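Local coordinates for plasmin and fibronectin-binding protein A (Streptococcus pneumoniae, PDB 4MR0), which acts as a fibronectin-dependent adhesin and invasin of the bacterial surface, binding human fibronectin, plasmin, plasminogen and serum albumin, at residues V278-S283 with Q332-G337; I214-G219 with K257-K262. All coordinates share one frame; numbering follows the deposited sequence.

Interaction 1 (V278-S283 with Q332-G337); sequences VLVDNS and QNSYFG
Asp281 and Gln332 sit side by side on neighbouring coils of a right-handed parallel beta-helix, where residues 278-283 and 332-337 turn the same corner one rung apart. Gln332 N enters the rung by donating to Val280 O (3.0 Å), and Gln332 O accepts from Asn282 N in return. That carbonyl also receives the hydroxyl of Ser334 (OG to O 3.0 Å), which comes from above the carbonyl plane. Ser334 OG therefore donates within its own coil while accepting Ser283 N from the neighbouring coil at 3.0 Å, a double role that suits a small buried serine. Ser283 plays the same double role one coil earlier, its OG donating to Asp281 O and accepting Val259 N. Beyond the corner, Tyr335 N donates to Ser283 O, restoring the strand pairing. Asn282 and Asn333 both take positive phi, a conformation asparagine tolerates well, and so make the bend. On the outer side the Asp281 carboxylate, its CG anti to the backbone N (chi1 -176°), gathers amide donors: Gln332 NE2 bonds weakly to OD1 with amide and carboxylate planes 76° apart, and Asn333 ND2 reaches the syn side of the same OD1 at 3.0 Å, 23° out of the carboxylate plane.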
loop_
_atom_site.group_PDB
_atom_site.type_symbol
_atom_site.label_atom_id
_atom_site.label_comp_id
_atom_site.label_asym_id
_atom_site.label_seq_id
_atom_site.Cartn_x
_atom_site.Cartn_y
_atom_site.Cartn_z
ATOM N N VAL A 278 5.965 12.333 5.142
ATOM C CA VAL A 278 5.615 12.265 3.731
ATOM C C VAL A 278 4.104 12.171 3.607
ATOM O O VAL A 278 3.455 11.366 4.286
ATOM C CB VAL A 278 6.224 11.043 3.037
ATOM C CG1 VAL A 278 5.903 11.081 1.541
ATOM C CG2 VAL A 278 7.728 11.017 3.260
ATOM N N LEU A 279 3.549 13.002 2.737
ATOM C CA LEU A 279 2.115 13.024 2.511
ATOM C C LEU A 279 1.806 12.811 1.034
ATOM O O LEU A 279 2.418 13.430 0.171
ATOM C CB LEU A 279 1.534 14.381 2.943
ATOM C CG LEU A 279 0.051 14.648 2.648
ATOM C CD1 LEU A 279 -0.815 13.725 3.498
ATOM C CD2 LEU A 279 -0.290 16.111 2.949
ATOM N N VAL A 280 0.883 11.900 0.762
ATOM C CA VAL A 280 0.407 11.651 -0.592
ATOM C C VAL A 280 -1.065 12.000 -0.390
ATOM O O VAL A 280 -1.739 11.383 0.432
ATOM C CB VAL A 280 0.574 10.177 -0.991
ATOM C CG1 VAL A 280 -0.080 9.930 -2.347
ATOM C CG2 VAL A 280 2.075 9.831 -1.061
ATOM N N ASP A 281 -1.559 12.996 -1.117
ATOM C CA ASP A 281 -2.934 13.441 -0.925
ATOM C C ASP A 281 -3.707 13.722 -2.215
ATOM O O ASP A 281 -3.137 14.190 -3.202
ATOM C CB ASP A 281 -2.902 14.698 -0.034
ATOM C CG ASP A 281 -4.294 15.218 0.342
ATOM O OD1 ASP A 281 -5.258 14.428 0.396
ATOM O OD2 ASP A 281 -4.411 16.435 0.609
ATOM N N ASN A 282 -5.000 13.402 -2.190
ATOM C CA ASN A 282 -5.917 13.672 -3.300
ATOM C C ASN A 282 -5.409 13.263 -4.685
ATOM O O ASN A 282 -5.589 13.987 -5.670
ATOM C CB ASN A 282 -6.261 15.168 -3.278
ATOM C CG ASN A 282 -7.448 15.513 -4.161
ATOM O OD1 ASN A 282 -8.421 14.763 -4.233
ATOM N ND2 ASN A 282 -7.377 16.661 -4.827
ATOM N N SER A 283 -4.804 12.084 -4.759
ATOM C CA SER A 283 -4.256 11.584 -6.008
ATOM C C SER A 283 -5.004 10.353 -6.489
ATOM O O SER A 283 -5.818 9.778 -5.759
ATOM C CB SER A 283 -2.774 11.245 -5.830
ATOM O OG SER A 283 -2.031 12.412 -5.532
ATOM N N GLN A 332 -3.782 9.755 1.941
ATOM C CA GLN A 332 -5.178 10.093 2.207
ATOM C C GLN A 332 -5.940 10.663 1.027
ATOM O O GLN A 332 -5.349 11.204 0.101
ATOM C CB GLN A 332 -5.246 11.108 3.347
ATOM C CG GLN A 332 -4.482 12.393 3.046
ATOM C CD GLN A 332 -4.673 13.454 4.108
ATOM O OE1 GLN A 332 -4.720 13.153 5.302
ATOM N NE2 GLN A 332 -4.776 14.709 3.679
ATOM N N ASN A 333 -7.262 10.534 1.090
ATOM C CA ASN A 333 -8.169 11.064 0.073
ATOM C C ASN A 333 -7.793 10.717 -1.358
ATOM O O ASN A 333 -8.056 11.492 -2.283
ATOM C CB ASN A 333 -8.258 12.587 0.215
ATOM C CG ASN A 333 -8.442 13.025 1.659
ATOM O OD1 ASN A 333 -9.236 12.441 2.397
ATOM N ND2 ASN A 333 -7.709 14.059 2.068
ATOM N N SER A 334 -7.203 9.543 -1.549
ATOM C CA SER A 334 -6.787 9.145 -2.880
ATOM C C SER A 334 -7.552 7.952 -3.415
ATOM O O SER A 334 -8.130 7.174 -2.661
ATOM C CB SER A 334 -5.282 8.866 -2.884
ATOM O OG SER A 334 -4.571 10.044 -2.548
ATOM N N TYR A 335 -7.547 7.818 -4.734
ATOM C CA TYR A 335 -8.256 6.739 -5.398
ATOM C C TYR A 335 -7.302 5.745 -6.052
ATOM O O TYR A 335 -6.302 6.129 -6.660
ATOM C CB TYR A 335 -9.219 7.338 -6.433
ATOM C CG TYR A 335 -9.901 6.327 -7.317
ATOM C CD1 TYR A 335 -9.235 5.767 -8.408
ATOM C CD2 TYR A 335 -11.211 5.919 -7.062
ATOM C CE1 TYR A 335 -9.852 4.828 -9.221
ATOM C CE2 TYR A 335 -11.842 4.977 -7.872
ATOM C CZ TYR A 335 -11.154 4.435 -8.948
ATOM O OH TYR A 335 -11.752 3.487 -9.743
ATOM N N PHE A 336 -7.622 4.462 -5.920
ATOM C CA PHE A 336 -6.807 3.403 -6.491
ATOM C C PHE A 336 -7.675 2.472 -7.325
ATOM O O PHE A 336 -8.658 1.916 -6.826
ATOM C CB PHE A 336 -6.113 2.617 -5.375
ATOM C CG PHE A 336 -5.262 3.470 -4.478
ATOM C CD1 PHE A 336 -5.849 4.332 -3.548
ATOM C CD2 PHE A 336 -3.872 3.430 -4.572
ATOM C CE1 PHE A 336 -5.062 5.137 -2.727
ATOM C CE2 PHE A 336 -3.074 4.236 -3.753
ATOM C CZ PHE A 336 -3.670 5.089 -2.831
ATOM N N GLY A 337 -7.309 2.305 -8.594
ATOM C CA GLY A 337 -8.077 1.445 -9.477
ATOM C C GLY A 337 -7.332 1.075 -10.745
ATOM O O GLY A 337 -6.110 0.900 -10.742
#

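Interaction 2 (I214-G219 with K257-K262); sequences ISYSGG and KNVTFK
Lys257 opens the contact with Ser217: its N donates to Tyr216 O (3.0 Å) and its O accepts Gly218 N (3.1 Å), gripping Ser217 in a parallel bridge. Its CG stands between the backbone N and the carbonyl carbon (chi1 53°), bringing this methylene to 3.6 Å from Ser217 OG; the amine leads away. Asn258, also at positive phi, makes the bend; its OD1 is hydrogen-bonded to Arg284, while its O approaches Gly218 CA at 3.1 Å. Across from Asn258, phi is positive at both Gly218 and Gly219, and at Gly218 the backbone angles leave no place for a CB beside the preceding carbonyl O. A water donates to both Asn258 O and Gly219 O, bridging the two coils. Val259 turns inward, and its CG2 meets the edge of the Tyr216 ring, 3.7 Å from CD1 and in the ring plane. A branched apolar residue suits this buried place, with CG1 lying over one face of the Phe261 ring, toward its rim. Thr260 resumes the strand, its N donating to Gly219 O (3.1 Å) and its OG1 hydrogen-bonded to Arg284. Backbone rungs joined around a corner, with Tyr216 and Val259 within, are characteristic of the right-handed parallel beta-helix of pectate lyase-like proteins.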
loop_
_atom_site.group_PDB
_atom_site.type_symbol
_atom_site.label_atom_id
_atom_site.label_comp_id
_atom_site.label_asym_id
_atom_site.label_seq_id
_atom_site.Cartn_x
_atom_site.Cartn_y
_atom_site.Cartn_z
ATOM N N ILE A 214 10.222 19.246 -0.055
ATOM C CA ILE A 214 9.984 19.041 -1.478
ATOM C C ILE A 214 8.489 18.828 -1.687
ATOM O O ILE A 214 7.861 18.071 -0.949
ATOM C CB ILE A 214 10.733 17.783 -1.990
ATOM C CG1 ILE A 214 12.240 17.955 -1.788
ATOM C CG2 ILE A 214 10.430 17.555 -3.463
ATOM C CD1 ILE A 214 13.039 16.686 -2.008
ATOM N N SER A 215 7.912 19.503 -2.677
ATOM C CA SER A 215 6.495 19.323 -2.952
ATOM C C SER A 215 6.284 19.153 -4.450
ATOM O O SER A 215 7.038 19.692 -5.265
ATOM C CB SER A 215 5.667 20.505 -2.419
ATOM O OG SER A 215 6.005 21.725 -3.055
ATOM N N TYR A 216 5.275 18.360 -4.794
ATOM C CA TYR A 216 4.921 18.077 -6.178
ATOM C C TYR A 216 3.394 18.071 -6.247
ATOM O O TYR A 216 2.748 17.311 -5.531
ATOM C CB TYR A 216 5.483 16.712 -6.576
ATOM C CG TYR A 216 5.338 16.363 -8.037
ATOM C CD1 TYR A 216 4.107 15.972 -8.564
ATOM C CD2 TYR A 216 6.437 16.415 -8.898
ATOM C CE1 TYR A 216 3.972 15.637 -9.911
ATOM C CE2 TYR A 216 6.311 16.086 -10.246
ATOM C CZ TYR A 216 5.079 15.699 -10.744
ATOM O OH TYR A 216 4.946 15.379 -12.075
ATOM N N SER A 217 2.813 18.907 -7.105
ATOM C CA SER A 217 1.359 18.973 -7.186
ATOM C C SER A 217 0.819 19.141 -8.599
ATOM O O SER A 217 1.376 19.891 -9.399
ATOM C CB SER A 217 0.843 20.148 -6.345
ATOM O OG SER A 217 1.612 20.328 -5.169
ATOM N N GLY A 218 -0.278 18.449 -8.885
ATOM C CA GLY A 218 -0.928 18.571 -10.179
ATOM C C GLY A 218 -0.463 17.716 -11.338
ATOM O O GLY A 218 0.585 17.062 -11.291
ATOM N N GLY A 219 -1.277 17.720 -12.390
ATOM C CA GLY A 219 -0.956 16.977 -13.591
ATOM C C GLY A 219 -1.082 15.467 -13.540
ATOM O O GLY A 219 -1.722 14.875 -12.662
ATOM N N LYS A 257 0.605 15.766 -4.127
ATOM C CA LYS A 257 -0.839 15.891 -4.127
ATOM C C LYS A 257 -1.465 16.210 -5.467
ATOM O O LYS A 257 -0.854 16.837 -6.329
ATOM C CB LYS A 257 -1.260 16.935 -3.098
ATOM C CG LYS A 257 -0.572 18.273 -3.241
ATOM C CD LYS A 257 -0.772 19.108 -1.976
ATOM C CE LYS A 257 -2.248 19.307 -1.659
ATOM N NZ LYS A 257 -2.454 20.027 -0.366
ATOM N N ASN A 258 -2.705 15.762 -5.613
ATOM C CA ASN A 258 -3.491 15.957 -6.821
ATOM C C ASN A 258 -2.740 15.539 -8.077
ATOM O O ASN A 258 -2.632 16.297 -9.046
ATOM C CB ASN A 258 -3.942 17.415 -6.930
ATOM C CG ASN A 258 -5.003 17.614 -8.002
ATOM O OD1 ASN A 258 -5.815 16.729 -8.255
ATOM N ND2 ASN A 258 -5.006 18.786 -8.624
ATOM N N VAL A 259 -2.225 14.317 -8.054
ATOM C CA VAL A 259 -1.504 13.782 -9.197
ATOM C C VAL A 259 -2.196 12.514 -9.681
ATOM O O VAL A 259 -2.654 11.705 -8.878
ATOM C CB VAL A 259 -0.049 13.408 -8.842
ATOM C CG1 VAL A 259 0.650 12.867 -10.087
ATOM C CG2 VAL A 259 0.693 14.618 -8.278
ATOM N N THR A 260 -2.279 12.352 -10.997
ATOM C CA THR A 260 -2.884 11.158 -11.569
ATOM C C THR A 260 -1.735 10.276 -12.060
ATOM O O THR A 260 -1.011 10.660 -12.970
ATOM C CB THR A 260 -3.808 11.517 -12.760
ATOM O OG1 THR A 260 -4.891 12.324 -12.289
ATOM C CG2 THR A 260 -4.375 10.256 -13.403
ATOM N N PHE A 261 -1.565 9.111 -11.444
ATOM C CA PHE A 261 -0.504 8.176 -11.823
ATOM C C PHE A 261 -1.082 7.089 -12.715
ATOM O O PHE A 261 -2.009 6.386 -12.316
ATOM C CB PHE A 261 0.101 7.517 -10.586
ATOM C CG PHE A 261 0.691 8.485 -9.612
ATOM C CD1 PHE A 261 -0.119 9.160 -8.700
ATOM C CD2 PHE A 261 2.067 8.693 -9.578
ATOM C CE1 PHE A 261 0.434 10.029 -7.769
ATOM C CE2 PHE A 261 2.635 9.560 -8.655
ATOM C CZ PHE A 261 1.813 10.228 -7.739
ATOM N N LYS A 262 -0.518 6.927 -13.907
ATOM C CA LYS A 262 -1.035 5.934 -14.837
ATOM C C LYS A 262 -0.091 4.843 -15.312
ATOM O O LYS A 262 1.089 5.078 -15.581
ATOM C CB LYS A 262 -1.566 6.621 -16.098
ATOM C CG LYS A 262 -2.681 7.622 -15.899
ATOM C CD LYS A 262 -3.128 8.150 -17.260
ATOM C CE LYS A 262 -4.251 9.170 -17.133
ATOM N NZ LYS A 262 -4.715 9.619 -18.479
HETATM O O HOH W 1 -3.943 15.831 -11.278
#

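Along the chain, both segments of interaction 2 precede those of interaction 1, and the centres of the two contacts lie about 9 Å apart. They occupy the same corner of the beta-helix: 214-219, 257-262, 278-283 and 332-337 stack in that order as four successive coils. The middle pair touches directly, with Asp281 O 2.9 Å from Asn258 N, a probable hydrogen bond, so the backbone pairing runs on from one contact to the other. Inside, Phe261 stacks on Phe285, which in turn stacks on Phe336, extending an aromatic column along the axis. Repetition of this corner helps build the elongated domain of the adhesin.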